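Local structure of lipase (Rhizopus chinensis, 6A0W) at residues Arg96-Lys101 with Pro162-Ile167; Val153-Leu158 with Gln187-Leu192; Lys195-Tyr200 with Thr219-His224; Ile103-Arg108 with Val166-His171. The protein probably hydrolyses the ester bonds of triacylglycerols, as a fungal class 3 lipase of the alpha/beta-hydrolase fold. All coordinates share one frame; numbering follows the deposited sequence.

Contact 1: residues Arg96-Lys101 with Pro162-Ile167; sequences RSDAQK and PDYKVI
With CG anti to its carbonyl carbon (chi1 -76°), Tyr164 swings its ring across the turn after strand 90-97, while Asp98, its CG likewise anti to the carbonyl carbon (chi1 -70°), carries its carboxylate to the phenol. The hydroxyl of Tyr164 donates to Asp98 through a very short OH to OD1 bond of 2.4 Å at the ring edge. Arg96, extended to CD and then bent at chi3 (82°), grips the same carboxylate side-on: NE meets OD1 of Asp98 at 2.9 Å and NH2 reaches the syn lone pair of OD2. OD1 thus takes two donors, which with Lys78 at OD2 would favour a charged Asp98. One ring face is packed by Lys101, whose CA sits 3.6 Å from the centroid in a CH-pi contact; the Lys101 chain, bent at chi3, runs to the surface, where NZ forms a salt bridge to Asp163 OD2 at 3.0 Å, its hydrogen bond weak. At the CB end of the tyrosine, the backbone N of Lys165 donates to O of Lys101 at 3.1 Å. Tyrosine offers both a face and a polar tip. The contact ties the turn between antiparallel strands 90-97 and 102-108 to parallel strand 165-171 of an alpha/beta-hydrolase sheet.

Contact 2: residues Val153-Leu158 with Gln187-Leu192; sequences VVQDQL and QREKRL
The last turns of helix 137-160 face the end of helix 173-188, where Glu189 leaves helical torsions and opens a type I beta turn closed by the bond from Leu192 N to Glu189 O. The CA atoms of Gln155 and Glu189 lie 7.4 Å apart. Glu189, CG anti to the backbone N and bent at chi2 (55°), folds its carboxylate back over the turn. Arg191 holds it side-on, NH2 to OE1 of Glu189 at 2.7 Å on the syn lone pair and NE to OE2 at 2.9 Å, while the backbone N of Arg191 takes the anti lone pair of OE2. Gln155 reaches OE1 of Glu189 from above the carboxylate plane, its NE2 at 3.0 Å. NH2 of Arg191 also reaches helix 137-160, meeting a lone pair of the carbonyl O of Gln155 at 3.1 Å; its NH1 bonds to Thr159. Leu158 lies over one face of the guanidinium, and its CD2 packs 3.8 Å from CG of Leu192, an apolar contact beside the ion pair. Both oxygens of Glu189 thus accept two donors each, so the buried acid is probably ionised, balanced by Arg191, which joins the turn to the helix backbone.

Contact 3: residues Lys195-Tyr200 with Thr219-His224; sequences KNLSIY and TGIPFH
Two backbone hydrogen bonds carry the pairing: N of Ile199 donates to O of Pro222 at 2.9 Å, nearly along the C=O axis, and N of His224 donates to O of Ile199 at 2.8 Å. Ile199 thus uses both its N-H and its carbonyl toward the same neighbour, the pattern of parallel strands, and Phe223 adds a CA-H...O contact to that carbonyl. Water 1 lies in the plane of the His224 ring, 2.7 Å from NE2 of His224, and also binds OG of Ser198. Tyr200 and His224, both with CG anti to the carbonyl carbon, point the same way and form an offset stack with planes at 9°, where CD2 of His224 stands 3.2 Å from CE2 of Tyr200, over the rim. Flat side chains can lie against each other here because the paired residues, 4.7 Å apart at the CA atoms of Tyr200 and His224, send them out on the same sheet face. Strands 197-202 and 223-228 belong to a beta-alpha-beta crossover through helix 210-218, and Ile221 and Pro222 lead from that helix into the sheet. On the opposite sheet face from the rings, CG2 of Ile199 touches CD1 of Phe223 at 3.7 Å, and both side chains rest on Leu179 of helix 173-188. Ile221 meets CD1 of Ile199 through CG2 and CD2 of Leu197 through CD1. CD of Pro222 lies 3.3 Å from O of Leu197.

Contact 4: residues Ile103-Arg108 with Val166-His171; sequences IYVTFR and VIVTGH
Strands 103-108 and 166-171 run parallel, their axes approaching to 4.8 Å at an angle of 18°, joined by a ladder from Ile167 N to Ile103 O, Val105 N to Ile167 O (2.9 Å and almost straight), Thr169 N to Val105 O and Phe107 N to Thr169 O. Beyond it, water 2 bridges the strands, donating to O of Phe107 at 2.7 Å and accepting from N of His171. Ile103, Val105 and Phe107 share a face with Val166 and Val168; apart from Phe107 these are beta-branched residues, which suit extended chains. CG1 of Val168 meets the Phe107 ring edge at CE1, 3.9 Å away, and helix 137-160 packs over this face through Val154 and Val146. On the other face CD2 of Tyr104 lies 4.1 Å from CB of Ile167, and CG2 of Thr169 lies 3.6 Å from OG1 of Thr106, a buried hydroxyl with no partner in the model; OG1 of Thr169 bonds to O of Tyr200. Gly170, with no side chain, lets its CA pass close to O of Phe107. His171 bonds to Tyr55 and to O of His284. Gly170 also begins a GxSxG pattern, consistent with the nucleophile elbow of an alpha/beta-hydrolase, where Ser172 would be the nucleophile.

Overall arrangement
Three of the contacts belong to the central sheet. Contacts 1 and 4 share strand 165-171, meeting at Val166 and Ile167, while contact 3 starts from the next strand, 197-202, which bonds to the far side of 165-171. Contact 4 is wholly buried, its centre about 8 Å from that of the chain, and is mainly backbone ladder and apolar packing. Contact 3, its centre about 12 Å from the chain's, is also buried but adds a ring stack and a bridging water. Contacts 1 and 2 both have centres about 20 Å from that of the chain and rely on side-on arginine-carboxylate pairs; contact 1 is only partly buried. They join through Arg96 and Gln157, and Leu192 of contact 2 packs on Val166.

Contact 1: residues Arg96-Lys101 with Pro162-Ile167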
# COMPACT_ATOMS: atom_id res chain seq x y z
N ARG A 96 -7.69 -10.07 -13.38
CA ARG A 96 -7.11 -9.77 -14.66
C ARG A 96 -8.03 -8.85 -15.46
O ARG A 96 -9.26 -9.07 -15.53
CB ARG A 96 -6.85 -11.06 -15.44
CG ARG A 96 -5.98 -10.83 -16.66
CD ARG A 96 -5.73 -12.10 -17.47
NE ARG A 96 -6.85 -12.36 -18.34
CZ ARG A 96 -7.83 -13.24 -18.11
NH1 ARG A 96 -7.75 -14.15 -17.16
NH2 ARG A 96 -8.89 -13.21 -18.91
N SER A 97 -7.41 -7.84 -16.07
CA SER A 97 -8.02 -6.99 -17.09
C SER A 97 -7.30 -7.24 -18.41
O SER A 97 -6.14 -6.84 -18.59
CB SER A 97 -7.85 -5.50 -16.69
OG SER A 97 -8.32 -4.63 -17.72
N ASP A 98 -8.03 -7.71 -19.39
CA ASP A 98 -7.47 -7.89 -20.69
C ASP A 98 -7.38 -6.55 -21.36
O ASP A 98 -6.44 -6.27 -22.03
CB ASP A 98 -8.29 -8.85 -21.52
CG ASP A 98 -8.18 -10.24 -21.01
OD1 ASP A 98 -7.10 -10.65 -20.66
OD2 ASP A 98 -9.18 -10.91 -20.95
N ALA A 99 -8.35 -5.70 -21.12
CA ALA A 99 -8.38 -4.35 -21.72
C ALA A 99 -7.16 -3.54 -21.27
O ALA A 99 -6.59 -2.86 -22.08
CB ALA A 99 -9.65 -3.66 -21.34
N GLN A 100 -6.77 -3.65 -20.02
CA GLN A 100 -5.62 -2.87 -19.51
C GLN A 100 -4.35 -3.71 -19.55
O GLN A 100 -3.33 -3.20 -19.14
CB GLN A 100 -5.91 -2.40 -18.09
CG GLN A 100 -7.30 -1.82 -17.93
CD GLN A 100 -7.47 -0.93 -16.72
OE1 GLN A 100 -8.52 -0.87 -16.11
NE2 GLN A 100 -6.43 -0.20 -16.38
N LYS A 101 -4.43 -4.95 -20.01
CA LYS A 101 -3.28 -5.89 -20.06
C LYS A 101 -2.59 -5.89 -18.69
O LYS A 101 -1.39 -5.72 -18.65
CB LYS A 101 -2.34 -5.51 -21.19
CG LYS A 101 -2.88 -5.77 -22.59
CD LYS A 101 -1.94 -5.37 -23.69
CE LYS A 101 -1.38 -6.55 -24.44
NZ LYS A 101 -0.09 -6.24 -25.12
N PRO A 162 1.60 -13.43 -21.21
CA PRO A 162 2.96 -13.17 -20.74
C PRO A 162 3.41 -11.77 -21.03
O PRO A 162 4.43 -11.32 -20.48
CB PRO A 162 3.82 -14.19 -21.50
CG PRO A 162 3.01 -14.57 -22.69
CD PRO A 162 1.58 -14.52 -22.21
N ASP A 163 2.65 -11.08 -21.86
CA ASP A 163 2.86 -9.67 -22.18
C ASP A 163 2.18 -8.72 -21.18
O ASP A 163 2.30 -7.50 -21.31
CB ASP A 163 2.35 -9.36 -23.59
CG ASP A 163 0.91 -9.88 -23.84
OD1 ASP A 163 0.47 -10.94 -23.29
OD2 ASP A 163 0.22 -9.23 -24.66
N TYR A 164 1.43 -9.22 -20.20
CA TYR A 164 0.70 -8.32 -19.30
C TYR A 164 1.62 -7.81 -18.18
O TYR A 164 2.56 -8.49 -17.77
CB TYR A 164 -0.52 -9.00 -18.68
CG TYR A 164 -1.74 -9.18 -19.57
CD1 TYR A 164 -1.64 -9.27 -20.94
CD2 TYR A 164 -3.00 -9.39 -18.99
CE1 TYR A 164 -2.77 -9.49 -21.73
CE2 TYR A 164 -4.12 -9.63 -19.76
CZ TYR A 164 -3.99 -9.74 -21.13
OH TYR A 164 -5.14 -9.94 -21.86
N LYS A 165 1.34 -6.64 -17.63
CA LYS A 165 2.09 -6.21 -16.46
C LYS A 165 1.38 -6.63 -15.18
O LYS A 165 0.18 -6.82 -15.18
CB LYS A 165 2.27 -4.71 -16.47
CG LYS A 165 1.00 -3.95 -16.27
CD LYS A 165 1.29 -2.47 -16.39
CE LYS A 165 -0.00 -1.69 -16.44
NZ LYS A 165 0.36 -0.27 -16.71
N VAL A 166 2.14 -6.74 -14.11
CA VAL A 166 1.61 -7.06 -12.81
C VAL A 166 1.67 -5.83 -11.90
O VAL A 166 2.74 -5.23 -11.70
CB VAL A 166 2.45 -8.21 -12.20
CG1 VAL A 166 2.04 -8.49 -10.78
CG2 VAL A 166 2.32 -9.47 -13.05
N ILE A 167 0.50 -5.47 -11.37
CA ILE A 167 0.36 -4.36 -10.44
C ILE A 167 -0.01 -4.94 -9.08
O ILE A 167 -0.99 -5.67 -8.96
CB ILE A 167 -0.83 -3.45 -10.87
CG1 ILE A 167 -0.57 -2.74 -12.21
CG2 ILE A 167 -1.13 -2.43 -9.79
CD1 ILE A 167 0.47 -1.63 -12.21

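Contact 2: residues Val153-Leu158 with Gln187-Leu192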
# COMPACT_ATOMS: atom_id res chain seq x y z
N VAL A 153 -0.99 -18.63 -8.55
CA VAL A 153 -1.98 -18.04 -9.44
C VAL A 153 -1.38 -16.90 -10.27
O VAL A 153 -1.65 -16.82 -11.46
CB VAL A 153 -3.18 -17.50 -8.64
CG1 VAL A 153 -4.24 -16.96 -9.59
CG2 VAL A 153 -3.76 -18.62 -7.78
N VAL A 154 -0.48 -16.10 -9.70
CA VAL A 154 0.16 -15.03 -10.53
C VAL A 154 1.06 -15.66 -11.63
O VAL A 154 1.01 -15.29 -12.83
CB VAL A 154 1.00 -14.08 -9.66
CG1 VAL A 154 1.80 -13.13 -10.53
CG2 VAL A 154 0.10 -13.30 -8.72
N GLN A 155 1.79 -16.70 -11.23
CA GLN A 155 2.60 -17.51 -12.18
C GLN A 155 1.78 -18.06 -13.31
O GLN A 155 2.13 -17.93 -14.49
CB GLN A 155 3.32 -18.65 -11.47
CG GLN A 155 4.38 -18.19 -10.48
CD GLN A 155 5.54 -19.17 -10.37
OE1 GLN A 155 5.51 -20.10 -9.55
NE2 GLN A 155 6.60 -18.89 -11.13
N ASP A 156 0.59 -18.53 -12.96
CA ASP A 156 -0.28 -19.15 -13.95
C ASP A 156 -0.88 -18.17 -14.96
O ASP A 156 -1.02 -18.45 -16.15
CB ASP A 156 -1.39 -19.93 -13.19
CG ASP A 156 -1.98 -21.02 -14.02
OD1 ASP A 156 -1.27 -22.03 -14.29
OD2 ASP A 156 -3.11 -20.80 -14.50
N GLN A 157 -1.32 -17.02 -14.45
CA GLN A 157 -1.84 -15.96 -15.30
C GLN A 157 -0.76 -15.35 -16.22
O GLN A 157 -1.01 -15.02 -17.37
CB GLN A 157 -2.46 -14.87 -14.42
CG GLN A 157 -3.76 -15.34 -13.78
CD GLN A 157 -4.88 -15.42 -14.79
OE1 GLN A 157 -5.20 -14.43 -15.47
NE2 GLN A 157 -5.54 -16.59 -14.84
N LEU A 158 0.43 -15.16 -15.66
CA LEU A 158 1.51 -14.60 -16.42
C LEU A 158 1.96 -15.58 -17.52
O LEU A 158 2.11 -15.16 -18.68
CB LEU A 158 2.65 -14.29 -15.46
CG LEU A 158 3.82 -13.43 -15.92
CD1 LEU A 158 3.34 -12.07 -16.42
CD2 LEU A 158 4.76 -13.26 -14.74
N GLN A 187 11.90 -11.71 -6.43
CA GLN A 187 12.91 -12.70 -6.03
C GLN A 187 12.67 -14.01 -6.75
O GLN A 187 13.60 -14.56 -7.28
CB GLN A 187 12.93 -12.90 -4.52
CG GLN A 187 13.51 -11.73 -3.73
CD GLN A 187 12.87 -11.54 -2.38
OE1 GLN A 187 12.09 -12.39 -1.95
NE2 GLN A 187 13.22 -10.45 -1.67
N ARG A 188 11.43 -14.43 -6.95
CA ARG A 188 11.17 -15.81 -7.31
C ARG A 188 10.46 -16.00 -8.60
O ARG A 188 10.35 -17.12 -9.08
CB ARG A 188 10.40 -16.48 -6.21
CG ARG A 188 11.17 -16.54 -4.91
CD ARG A 188 10.54 -17.54 -3.94
NE ARG A 188 9.21 -17.14 -3.50
CZ ARG A 188 8.12 -17.89 -3.62
NH1 ARG A 188 6.97 -17.44 -3.14
NH2 ARG A 188 8.21 -19.14 -4.07
N GLU A 189 9.99 -14.92 -9.20
CA GLU A 189 9.35 -15.04 -10.50
C GLU A 189 10.20 -14.27 -11.49
O GLU A 189 10.17 -13.04 -11.56
CB GLU A 189 7.93 -14.49 -10.43
CG GLU A 189 7.25 -14.25 -11.74
CD GLU A 189 7.21 -15.49 -12.63
OE1 GLU A 189 6.21 -16.24 -12.55
OE2 GLU A 189 8.12 -15.63 -13.48
N LYS A 190 11.01 -15.01 -12.24
CA LYS A 190 12.08 -14.38 -13.00
C LYS A 190 11.53 -13.69 -14.23
O LYS A 190 12.21 -12.91 -14.84
CB LYS A 190 13.15 -15.41 -13.40
CG LYS A 190 12.56 -16.58 -14.18
CD LYS A 190 13.37 -17.00 -15.40
CE LYS A 190 12.50 -17.78 -16.38
NZ LYS A 190 12.30 -19.18 -15.91
N ARG A 191 10.31 -14.02 -14.67
CA ARG A 191 9.72 -13.27 -15.75
C ARG A 191 9.33 -11.82 -15.40
O ARG A 191 8.96 -11.05 -16.29
CB ARG A 191 8.52 -14.03 -16.27
CG ARG A 191 8.92 -15.39 -16.85
CD ARG A 191 7.68 -16.20 -17.15
NE ARG A 191 6.94 -16.54 -15.93
CZ ARG A 191 5.83 -17.26 -15.90
NH1 ARG A 191 5.26 -17.65 -17.03
NH2 ARG A 191 5.22 -17.47 -14.74
N LEU A 192 9.41 -11.45 -14.13
CA LEU A 192 9.03 -10.11 -13.69
C LEU A 192 10.27 -9.33 -13.37
O LEU A 192 11.20 -9.90 -12.79
CB LEU A 192 8.11 -10.16 -12.47
CG LEU A 192 6.72 -10.67 -12.79
CD1 LEU A 192 5.97 -10.96 -11.49
CD2 LEU A 192 5.92 -9.79 -13.73

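Contact 3: residues Lys195-Tyr200 with Thr219-His224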
# COMPACT_ATOMS: atom_id res chain seq x y z
N LYS A 195 10.52 -3.64 -15.53
CA LYS A 195 9.76 -3.33 -16.75
C LYS A 195 8.31 -3.68 -16.64
O LYS A 195 7.51 -3.13 -17.39
CB LYS A 195 10.33 -4.06 -17.96
CG LYS A 195 11.82 -3.78 -18.23
CD LYS A 195 12.48 -4.95 -18.96
CE LYS A 195 13.80 -5.35 -18.29
NZ LYS A 195 14.83 -5.39 -19.36
N ASN A 196 7.97 -4.70 -15.84
CA ASN A 196 6.61 -5.22 -15.90
C ASN A 196 5.98 -5.51 -14.55
O ASN A 196 4.89 -6.07 -14.49
CB ASN A 196 6.48 -6.44 -16.84
CG ASN A 196 7.28 -7.64 -16.36
OD1 ASN A 196 8.12 -7.52 -15.46
ND2 ASN A 196 7.12 -8.77 -17.07
N LEU A 197 6.63 -5.03 -13.48
CA LEU A 197 6.10 -5.17 -12.14
C LEU A 197 6.21 -3.83 -11.42
O LEU A 197 7.27 -3.21 -11.42
CB LEU A 197 6.90 -6.22 -11.36
CG LEU A 197 6.63 -6.39 -9.89
CD1 LEU A 197 5.20 -6.89 -9.70
CD2 LEU A 197 7.60 -7.38 -9.28
N SER A 198 5.17 -3.52 -10.65
CA SER A 198 5.06 -2.22 -9.97
C SER A 198 4.22 -2.43 -8.71
O SER A 198 3.30 -3.24 -8.71
CB SER A 198 4.31 -1.22 -10.92
OG SER A 198 5.27 -0.45 -11.57
N ILE A 199 4.46 -1.61 -7.69
CA ILE A 199 3.79 -1.70 -6.42
C ILE A 199 3.17 -0.32 -6.12
O ILE A 199 3.86 0.71 -6.18
CB ILE A 199 4.76 -2.02 -5.29
CG1 ILE A 199 5.56 -3.33 -5.58
CG2 ILE A 199 3.99 -2.24 -4.00
CD1 ILE A 199 6.79 -3.50 -4.70
N TYR A 200 1.89 -0.30 -5.82
CA TYR A 200 1.20 0.94 -5.43
C TYR A 200 0.48 0.75 -4.14
O TYR A 200 -0.33 -0.18 -3.99
CB TYR A 200 0.16 1.34 -6.49
CG TYR A 200 0.77 1.83 -7.79
CD1 TYR A 200 1.15 0.92 -8.77
CD2 TYR A 200 0.81 3.20 -8.10
CE1 TYR A 200 1.77 1.34 -9.93
CE2 TYR A 200 1.35 3.63 -9.31
CZ TYR A 200 1.79 2.70 -10.23
OH TYR A 200 2.30 3.07 -11.44
N THR A 219 16.22 -2.96 -5.92
CA THR A 219 15.60 -3.84 -6.92
C THR A 219 15.17 -3.07 -8.14
O THR A 219 14.82 -3.68 -9.19
CB THR A 219 14.33 -4.57 -6.38
OG1 THR A 219 13.28 -3.63 -6.09
CG2 THR A 219 14.64 -5.37 -5.10
N GLY A 220 14.96 -1.76 -7.98
CA GLY A 220 14.38 -0.97 -9.12
C GLY A 220 12.91 -1.24 -9.40
O GLY A 220 12.34 -0.63 -10.31
N ILE A 221 12.26 -2.11 -8.62
CA ILE A 221 10.79 -2.24 -8.75
C ILE A 221 10.12 -0.94 -8.26
O ILE A 221 10.28 -0.57 -7.09
CB ILE A 221 10.22 -3.40 -7.89
CG1 ILE A 221 10.84 -4.74 -8.33
CG2 ILE A 221 8.68 -3.48 -8.04
CD1 ILE A 221 10.61 -5.14 -9.77
N PRO A 222 9.34 -0.28 -9.12
CA PRO A 222 8.70 0.97 -8.70
C PRO A 222 7.74 0.74 -7.54
O PRO A 222 6.94 -0.19 -7.57
CB PRO A 222 7.94 1.40 -9.97
CG PRO A 222 8.76 0.82 -11.08
CD PRO A 222 9.05 -0.56 -10.54
N PHE A 223 8.00 1.40 -6.43
CA PHE A 223 7.16 1.32 -5.26
C PHE A 223 6.59 2.71 -4.96
O PHE A 223 7.31 3.59 -4.52
CB PHE A 223 8.04 0.84 -4.10
CG PHE A 223 7.35 0.80 -2.75
CD1 PHE A 223 6.00 0.50 -2.65
CD2 PHE A 223 8.06 1.01 -1.59
CE1 PHE A 223 5.40 0.46 -1.42
CE2 PHE A 223 7.43 1.09 -0.37
CZ PHE A 223 6.12 0.71 -0.27
N HIS A 224 5.28 2.86 -5.11
CA HIS A 224 4.63 4.15 -4.95
C HIS A 224 3.90 4.19 -3.62
O HIS A 224 3.10 3.30 -3.33
CB HIS A 224 3.62 4.35 -6.08
CG HIS A 224 4.22 4.32 -7.43
ND1 HIS A 224 4.60 5.47 -8.10
CD2 HIS A 224 4.41 3.29 -8.30
CE1 HIS A 224 5.06 5.13 -9.29
NE2 HIS A 224 4.93 3.82 -9.45
O HOH W 1 5.62 2.75 -11.82

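Contact 4: residues Ile103-Arg108 with Val166-His171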
# COMPACT_ATOMS: atom_id res chain seq x y z
N ILE A 103 -2.37 -7.79 -14.65
CA ILE A 103 -2.74 -8.80 -13.64
C ILE A 103 -2.64 -8.07 -12.30
O ILE A 103 -1.56 -7.60 -11.97
CB ILE A 103 -1.82 -10.03 -13.68
CG1 ILE A 103 -1.88 -10.75 -15.02
CG2 ILE A 103 -2.14 -10.95 -12.52
CD1 ILE A 103 -0.67 -11.55 -15.34
N TYR A 104 -3.72 -7.96 -11.59
CA TYR A 104 -3.71 -7.23 -10.30
C TYR A 104 -3.60 -8.21 -9.14
O TYR A 104 -4.27 -9.21 -9.14
CB TYR A 104 -5.01 -6.46 -10.11
CG TYR A 104 -5.29 -5.34 -11.08
CD1 TYR A 104 -5.97 -5.57 -12.26
CD2 TYR A 104 -4.90 -4.05 -10.80
CE1 TYR A 104 -6.25 -4.54 -13.13
CE2 TYR A 104 -5.16 -3.01 -11.67
CZ TYR A 104 -5.85 -3.26 -12.83
OH TYR A 104 -6.10 -2.24 -13.69
N VAL A 105 -2.74 -7.90 -8.21
CA VAL A 105 -2.60 -8.65 -6.95
C VAL A 105 -2.99 -7.62 -5.89
O VAL A 105 -2.28 -6.67 -5.76
CB VAL A 105 -1.18 -9.19 -6.73
CG1 VAL A 105 -1.10 -9.97 -5.45
CG2 VAL A 105 -0.72 -10.04 -7.90
N THR A 106 -4.08 -7.82 -5.20
CA THR A 106 -4.57 -6.81 -4.23
C THR A 106 -4.69 -7.40 -2.83
O THR A 106 -5.19 -8.50 -2.72
CB THR A 106 -5.92 -6.24 -4.70
OG1 THR A 106 -5.81 -5.78 -6.04
CG2 THR A 106 -6.43 -5.14 -3.82
N PHE A 107 -4.30 -6.66 -1.81
CA PHE A 107 -4.40 -7.15 -0.41
C PHE A 107 -5.04 -6.11 0.52
O PHE A 107 -5.06 -4.93 0.24
CB PHE A 107 -3.02 -7.42 0.18
CG PHE A 107 -2.16 -8.39 -0.57
CD1 PHE A 107 -1.32 -7.97 -1.58
CD2 PHE A 107 -2.17 -9.73 -0.24
CE1 PHE A 107 -0.52 -8.87 -2.26
CE2 PHE A 107 -1.37 -10.63 -0.92
CZ PHE A 107 -0.54 -10.19 -1.92
N ARG A 108 -5.84 -6.70 1.67
CA ARG A 108 -5.99 -5.80 2.84
C ARG A 108 -5.58 -6.56 4.09
O ARG A 108 -5.69 -7.77 4.11
CB ARG A 108 -7.43 -5.29 2.95
CG ARG A 108 -8.45 -6.37 3.25
CD ARG A 108 -9.88 -5.87 3.31
NE ARG A 108 -10.82 -6.94 3.62
CZ ARG A 108 -11.15 -7.32 4.85
NH1 ARG A 108 -10.62 -6.70 5.90
NH2 ARG A 108 -12.02 -8.30 5.03
N VAL A 166 2.14 -6.74 -14.11
CA VAL A 166 1.61 -7.06 -12.81
C VAL A 166 1.67 -5.83 -11.90
O VAL A 166 2.74 -5.23 -11.70
CB VAL A 166 2.45 -8.21 -12.20
CG1 VAL A 166 2.04 -8.49 -10.78
CG2 VAL A 166 2.32 -9.47 -13.05
N ILE A 167 0.50 -5.47 -11.37
CA ILE A 167 0.36 -4.36 -10.44
C ILE A 167 -0.01 -4.94 -9.08
O ILE A 167 -0.99 -5.67 -8.96
CB ILE A 167 -0.83 -3.45 -10.87
CG1 ILE A 167 -0.57 -2.74 -12.21
CG2 ILE A 167 -1.13 -2.43 -9.79
CD1 ILE A 167 0.47 -1.63 -12.21
N VAL A 168 0.78 -4.65 -8.05
CA VAL A 168 0.44 -5.12 -6.73
C VAL A 168 -0.01 -3.90 -5.90
O VAL A 168 0.73 -2.93 -5.81
CB VAL A 168 1.65 -5.76 -6.01
CG1 VAL A 168 1.19 -6.45 -4.75
CG2 VAL A 168 2.42 -6.74 -6.91
N THR A 169 -1.22 -3.94 -5.34
CA THR A 169 -1.77 -2.75 -4.67
C THR A 169 -2.44 -3.08 -3.34
O THR A 169 -2.89 -4.20 -3.12
CB THR A 169 -2.72 -1.94 -5.62
OG1 THR A 169 -3.08 -0.71 -4.99
CG2 THR A 169 -3.99 -2.71 -5.92
N GLY A 170 -2.32 -2.17 -2.38
CA GLY A 170 -3.04 -2.28 -1.13
C GLY A 170 -3.11 -0.98 -0.37
O GLY A 170 -2.22 -0.12 -0.53
N HIS A 171 -4.13 -0.88 0.48
CA HIS A 171 -4.32 0.19 1.46
C HIS A 171 -3.84 -0.31 2.80
O HIS A 171 -3.98 -1.50 3.11
CB HIS A 171 -5.81 0.58 1.49
CG HIS A 171 -6.19 1.53 2.59
ND1 HIS A 171 -7.03 1.16 3.61
CD2 HIS A 171 -5.92 2.84 2.77
CE1 HIS A 171 -7.23 2.21 4.40
NE2 HIS A 171 -6.50 3.22 3.96
O HOH W 2 -6.51 -2.64 0.14